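Local coordinates for protein levoglucosan dehydrogenase (Pseudarthrobacter phenanthrenivorans, PDB 6A3F) that oxidises levoglucosan to 3-dehydrolevoglucosan with NAD(+) as the hydride acceptor, as a homotetrameric sugar dehydrogenase of the Gfo/Idh/MocA family, at residues I166-T180 / I295-V307. Numbering follows the deposited sequence.
Sequences IEEGAIGRILSFRGT and ITFEIHGTEGSIV
Ile299 meets four side chains of 166-180 on the apolar face of antiparallel strands 174-180 and 295-301, whose N-to-C directions make an angle of 173°. With CG1 anti to the carbonyl carbon (chi1 -62°), its CD1 reaches tip to tip toward Ile166 CD1 (3.9 Å), while CG1 lies 3.7 Å from Phe177 CD2. Its CG2 branch takes Ile174 CG2 and, at about a right angle, Ile171 CD1, which also touches Ile306 CD1 (3.7 Å). Phe177 CE2 meets Phe297 CB, while Phe177 CE1 lies 3.6 Å from Gly179 CA.

The other face is polar: His300 NE2 gives a 2.7 Å hydrogen bond to Glu298 OE2, which lies in the imidazole plane and is met on its anti side. Thr180 OG1 and Thr296 OG1 share a 2.6 Å hydrogen bond, each hydroxyl between its backbone N and carbonyl carbon. Leu175 and Ser176 both oppose His300, a classic beta bulge: His300 O takes a bond from Leu175 N (2.9 Å) and a weak one from Ser176 N. Thr302 OG1 accepts a hydrogen bond from Arg173 N (3.1 Å).

In the C-terminal domain sheet, strand 174-182 lies between 294-301 and 279-285; helices 157-167 and 206-221 cover the apolar face, a second subunit the polar one.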
loop_
_atom_site.group_PDB
_atom_site.type_symbol
_atom_site.label_atom_id
_atom_site.label_comp_id
_atom_site.label_asym_id
_atom_site.label_seq_id
_atom_site.Cartn_x
_atom_site.Cartn_y
_atom_site.Cartn_z
ATOM N N ILE B 166 -23.045 3.862 3.655
ATOM C CA ILE B 166 -23.586 4.221 4.980
ATOM C C ILE B 166 -25.119 4.287 4.948
ATOM O O ILE B 166 -25.781 3.700 5.821
ATOM C CB ILE B 166 -22.978 5.541 5.457
ATOM C CG1 ILE B 166 -21.496 5.309 5.763
ATOM C CG2 ILE B 166 -23.735 6.069 6.679
ATOM C CD1 ILE B 166 -20.690 6.579 5.879
ATOM N N GLU B 167 -25.649 4.958 3.939
ATOM C CA GLU B 167 -27.113 5.186 3.833
ATOM C C GLU B 167 -27.869 3.861 3.656
ATOM O O GLU B 167 -29.012 3.698 4.119
ATOM C CB GLU B 167 -27.390 6.147 2.675
ATOM C CG GLU B 167 -27.088 7.601 2.985
ATOM C CD GLU B 167 -27.569 8.157 4.332
ATOM O OE1 GLU B 167 -26.706 8.553 5.174
ATOM O OE2 GLU B 167 -28.812 8.186 4.565
ATOM N N GLU B 168 -27.277 2.943 2.921
ATOM C CA GLU B 168 -27.832 1.602 2.722
ATOM C C GLU B 168 -27.805 0.736 3.977
ATOM O O GLU B 168 -28.399 -0.324 3.952
ATOM C CB GLU B 168 -27.006 0.805 1.721
ATOM C CG GLU B 168 -27.338 1.091 0.297
ATOM C CD GLU B 168 -26.552 0.169 -0.631
ATOM O OE1 GLU B 168 -25.922 -0.844 -0.146
ATOM O OE2 GLU B 168 -26.574 0.474 -1.812
ATOM N N GLY B 169 -27.085 1.060 5.040
ATOM C CA GLY B 169 -26.985 0.172 6.128
ATOM C C GLY B 169 -25.847 -0.841 5.982
ATOM O O GLY B 169 -25.677 -1.675 6.861
ATOM N N ALA B 170 -25.021 -0.663 4.961
ATOM C CA ALA B 170 -23.984 -1.669 4.579
ATOM C C ALA B 170 -22.910 -1.813 5.675
ATOM O O ALA B 170 -22.318 -2.931 5.810
ATOM C CB ALA B 170 -23.382 -1.322 3.240
ATOM N N ILE B 171 -22.655 -0.768 6.498
ATOM C CA ILE B 171 -21.692 -0.934 7.599
ATOM C C ILE B 171 -22.381 -0.818 8.955
ATOM O O ILE B 171 -21.733 -0.547 9.971
ATOM C CB ILE B 171 -20.465 0.010 7.491
ATOM C CG1 ILE B 171 -20.808 1.499 7.613
ATOM C CG2 ILE B 171 -19.721 -0.282 6.193
ATOM C CD1 ILE B 171 -19.655 2.379 8.068
ATOM N N GLY B 172 -23.705 -0.938 8.974
ATOM C CA GLY B 172 -24.445 -0.829 10.228
ATOM C C GLY B 172 -24.532 0.609 10.722
ATOM O O GLY B 172 -24.496 1.553 9.926
ATOM N N ARG B 173 -24.595 0.760 12.037
ATOM C CA ARG B 173 -24.652 2.074 12.618
ATOM C C ARG B 173 -23.232 2.586 12.845
ATOM O O ARG B 173 -22.356 1.846 13.263
ATOM C CB ARG B 173 -25.396 2.056 13.951
ATOM C CG ARG B 173 -26.888 1.744 13.830
ATOM C CD ARG B 173 -27.625 2.840 13.098
ATOM N NE ARG B 173 -29.076 2.675 13.123
ATOM C CZ ARG B 173 -29.895 3.135 14.068
ATOM N NH1 ARG B 173 -29.433 3.842 15.081
ATOM N NH2 ARG B 173 -31.199 2.920 13.948
ATOM N N ILE B 174 -23.050 3.876 12.654
ATOM C CA ILE B 174 -21.732 4.452 12.907
ATOM C C ILE B 174 -21.486 4.662 14.413
ATOM O O ILE B 174 -22.303 5.289 15.081
ATOM C CB ILE B 174 -21.582 5.750 12.111
ATOM C CG1 ILE B 174 -21.626 5.465 10.605
ATOM C CG2 ILE B 174 -20.322 6.484 12.560
ATOM C CD1 ILE B 174 -21.549 6.681 9.735
ATOM N N LEU B 175 -20.305 4.231 14.900
ATOM C CA LEU B 175 -19.865 4.397 16.270
ATOM C C LEU B 175 -18.797 5.494 16.374
ATOM O O LEU B 175 -18.812 6.281 17.329
ATOM C CB LEU B 175 -19.294 3.086 16.774
ATOM C CG LEU B 175 -20.191 1.883 16.589
ATOM C CD1 LEU B 175 -19.493 0.648 17.120
ATOM C CD2 LEU B 175 -21.563 2.146 17.224
ATOM N N SER B 176 -17.811 5.476 15.449
ATOM C CA SER B 176 -16.602 6.238 15.639
ATOM C C SER B 176 -16.093 6.726 14.270
ATOM O O SER B 176 -16.170 6.030 13.249
ATOM C CB SER B 176 -15.579 5.413 16.396
ATOM O OG SER B 176 -14.573 6.213 16.999
ATOM N N PHE B 177 -15.616 7.990 14.257
ATOM C CA PHE B 177 -15.092 8.663 13.080
ATOM C C PHE B 177 -13.734 9.280 13.420
ATOM O O PHE B 177 -13.548 9.897 14.472
ATOM C CB PHE B 177 -16.063 9.759 12.591
ATOM C CG PHE B 177 -15.546 10.694 11.513
ATOM C CD1 PHE B 177 -14.750 11.784 11.830
ATOM C CD2 PHE B 177 -15.804 10.458 10.170
ATOM C CE1 PHE B 177 -14.244 12.605 10.834
ATOM C CE2 PHE B 177 -15.347 11.312 9.185
ATOM C CZ PHE B 177 -14.546 12.379 9.513
ATOM N N ARG B 178 -12.791 9.105 12.497
ATOM C CA ARG B 178 -11.444 9.708 12.562
ATOM C C ARG B 178 -11.278 10.427 11.230
ATOM O O ARG B 178 -11.404 9.776 10.194
ATOM C CB ARG B 178 -10.339 8.661 12.824
ATOM C CG ARG B 178 -8.902 9.182 12.665
ATOM C CD ARG B 178 -8.613 10.369 13.613
ATOM N NE ARG B 178 -7.211 10.766 13.587
ATOM C CZ ARG B 178 -6.646 11.700 14.328
ATOM N NH1 ARG B 178 -7.357 12.358 15.242
ATOM N NH2 ARG B 178 -5.367 11.969 14.105
ATOM N N GLY B 179 -10.976 11.718 11.233
ATOM C CA GLY B 179 -10.701 12.391 9.966
ATOM C C GLY B 179 -9.486 13.285 10.066
ATOM O O GLY B 179 -9.241 13.915 11.117
ATOM N N THR B 180 -8.667 13.295 8.990
ATOM C CA THR B 180 -7.453 14.113 9.049
ATOM C C THR B 180 -7.267 14.862 7.732
ATOM O O THR B 180 -7.781 14.488 6.692
ATOM C CB THR B 180 -6.180 13.343 9.382
ATOM O OG1 THR B 180 -5.768 12.552 8.265
ATOM C CG2 THR B 180 -6.261 12.575 10.686
ATOM N N ILE B 295 -5.984 13.978 2.887
ATOM C CA ILE B 295 -7.328 14.030 3.453
ATOM C C ILE B 295 -7.789 12.598 3.699
ATOM O O ILE B 295 -7.840 11.798 2.743
ATOM C CB ILE B 295 -8.327 14.732 2.545
ATOM C CG1 ILE B 295 -7.717 15.960 1.858
ATOM C CG2 ILE B 295 -9.600 15.041 3.341
ATOM C CD1 ILE B 295 -8.621 16.591 0.845
ATOM N N THR B 296 -8.044 12.239 4.944
ATOM C CA THR B 296 -8.409 10.834 5.261
ATOM C C THR B 296 -9.649 10.781 6.139
ATOM O O THR B 296 -9.982 11.766 6.887
ATOM C CB THR B 296 -7.275 10.100 5.988
ATOM O OG1 THR B 296 -7.189 10.592 7.331
ATOM C CG2 THR B 296 -5.955 10.299 5.262
ATOM N N PHE B 297 -10.341 9.640 6.067
ATOM C CA PHE B 297 -11.241 9.348 7.179
ATOM C C PHE B 297 -11.263 7.844 7.362
ATOM O O PHE B 297 -10.955 7.079 6.405
ATOM C CB PHE B 297 -12.641 9.929 6.944
ATOM C CG PHE B 297 -13.344 9.484 5.689
ATOM C CD1 PHE B 297 -13.966 8.233 5.616
ATOM C CD2 PHE B 297 -13.480 10.363 4.619
ATOM C CE1 PHE B 297 -14.645 7.860 4.463
ATOM C CE2 PHE B 297 -14.200 9.990 3.491
ATOM C CZ PHE B 297 -14.762 8.736 3.416
ATOM N N GLU B 298 -11.584 7.457 8.584
ATOM C CA GLU B 298 -11.807 6.078 8.912
ATOM C C GLU B 298 -13.064 6.047 9.767
ATOM O O GLU B 298 -13.104 6.733 10.770
ATOM C CB GLU B 298 -10.644 5.468 9.682
ATOM C CG GLU B 298 -10.884 4.036 10.164
ATOM C CD GLU B 298 -9.649 3.151 10.376
ATOM O OE1 GLU B 298 -8.524 3.539 9.939
ATOM O OE2 GLU B 298 -9.801 2.018 10.905
ATOM N N ILE B 299 -14.032 5.286 9.312
ATOM C CA ILE B 299 -15.302 5.164 9.993
ATOM C C ILE B 299 -15.495 3.733 10.470
ATOM O O ILE B 299 -15.355 2.790 9.676
ATOM C CB ILE B 299 -16.464 5.617 9.112
ATOM C CG1 ILE B 299 -16.355 7.099 8.726
ATOM C CG2 ILE B 299 -17.772 5.305 9.827
ATOM C CD1 ILE B 299 -17.290 7.517 7.618
ATOM N N HIS B 300 -15.828 3.565 11.759
ATOM C CA HIS B 300 -16.149 2.208 12.317
ATOM C C HIS B 300 -17.658 2.136 12.575
ATOM O O HIS B 300 -18.185 2.920 13.376
ATOM C CB HIS B 300 -15.355 1.897 13.565
ATOM C CG HIS B 300 -13.877 2.046 13.397
ATOM N ND1 HIS B 300 -13.053 2.507 14.399
ATOM C CD2 HIS B 300 -13.086 1.794 12.344
ATOM C CE1 HIS B 300 -11.798 2.520 13.947
ATOM N NE2 HIS B 300 -11.791 2.091 12.706
ATOM N N GLY B 301 -18.327 1.238 11.843
ATOM C CA GLY B 301 -19.728 0.950 12.075
ATOM C C GLY B 301 -19.905 -0.397 12.762
ATOM O O GLY B 301 -18.954 -1.177 12.861
ATOM N N THR B 302 -21.146 -0.731 13.136
ATOM C CA THR B 302 -21.357 -1.994 13.849
ATOM C C THR B 302 -21.138 -3.187 12.912
ATOM O O THR B 302 -20.947 -4.307 13.422
ATOM C CB THR B 302 -22.746 -2.040 14.509
ATOM O OG1 THR B 302 -23.667 -1.808 13.455
ATOM C CG2 THR B 302 -22.886 -0.998 15.593
ATOM N N GLU B 303 -21.246 -2.995 11.586
ATOM C CA GLU B 303 -21.161 -4.122 10.626
ATOM C C GLU B 303 -20.088 -3.910 9.558
ATOM O O GLU B 303 -20.047 -4.642 8.550
ATOM C CB GLU B 303 -22.498 -4.304 9.910
ATOM C CG GLU B 303 -23.653 -4.452 10.871
ATOM C CD GLU B 303 -23.621 -5.743 11.659
ATOM O OE1 GLU B 303 -22.874 -6.658 11.240
ATOM O OE2 GLU B 303 -24.343 -5.839 12.680
ATOM N N GLY B 304 -19.208 -2.955 9.760
ATOM C CA GLY B 304 -18.128 -2.757 8.808
ATOM C C GLY B 304 -17.401 -1.447 9.042
ATOM O O GLY B 304 -17.715 -0.684 9.970
ATOM N N SER B 305 -16.394 -1.213 8.204
ATOM C CA SER B 305 -15.552 -0.022 8.328
ATOM C C SER B 305 -15.225 0.510 6.915
ATOM O O SER B 305 -15.227 -0.238 5.907
ATOM C CB SER B 305 -14.270 -0.342 9.084
ATOM O OG SER B 305 -14.441 -0.773 10.414
ATOM N N ILE B 306 -14.934 1.826 6.816
ATOM C CA ILE B 306 -14.643 2.493 5.588
ATOM C C ILE B 306 -13.440 3.409 5.830
ATOM O O ILE B 306 -13.428 4.099 6.826
ATOM C CB ILE B 306 -15.813 3.340 5.069
ATOM C CG1 ILE B 306 -17.078 2.493 4.845
ATOM C CG2 ILE B 306 -15.420 4.077 3.804
ATOM C CD1 ILE B 306 -18.322 3.327 4.714
ATOM N N VAL B 307 -12.464 3.349 4.925
ATOM C CA VAL B 307 -11.245 4.153 5.022
ATOM C C VAL B 307 -11.049 4.847 3.679
ATOM O O VAL B 307 -11.222 4.219 2.613
ATOM C CB VAL B 307 -10.031 3.267 5.387
ATOM C CG1 VAL B 307 -8.702 4.008 5.210
ATOM C CG2 VAL B 307 -10.171 2.734 6.800
HETATM O O HOH W 1 -8.248 9.035 9.058
#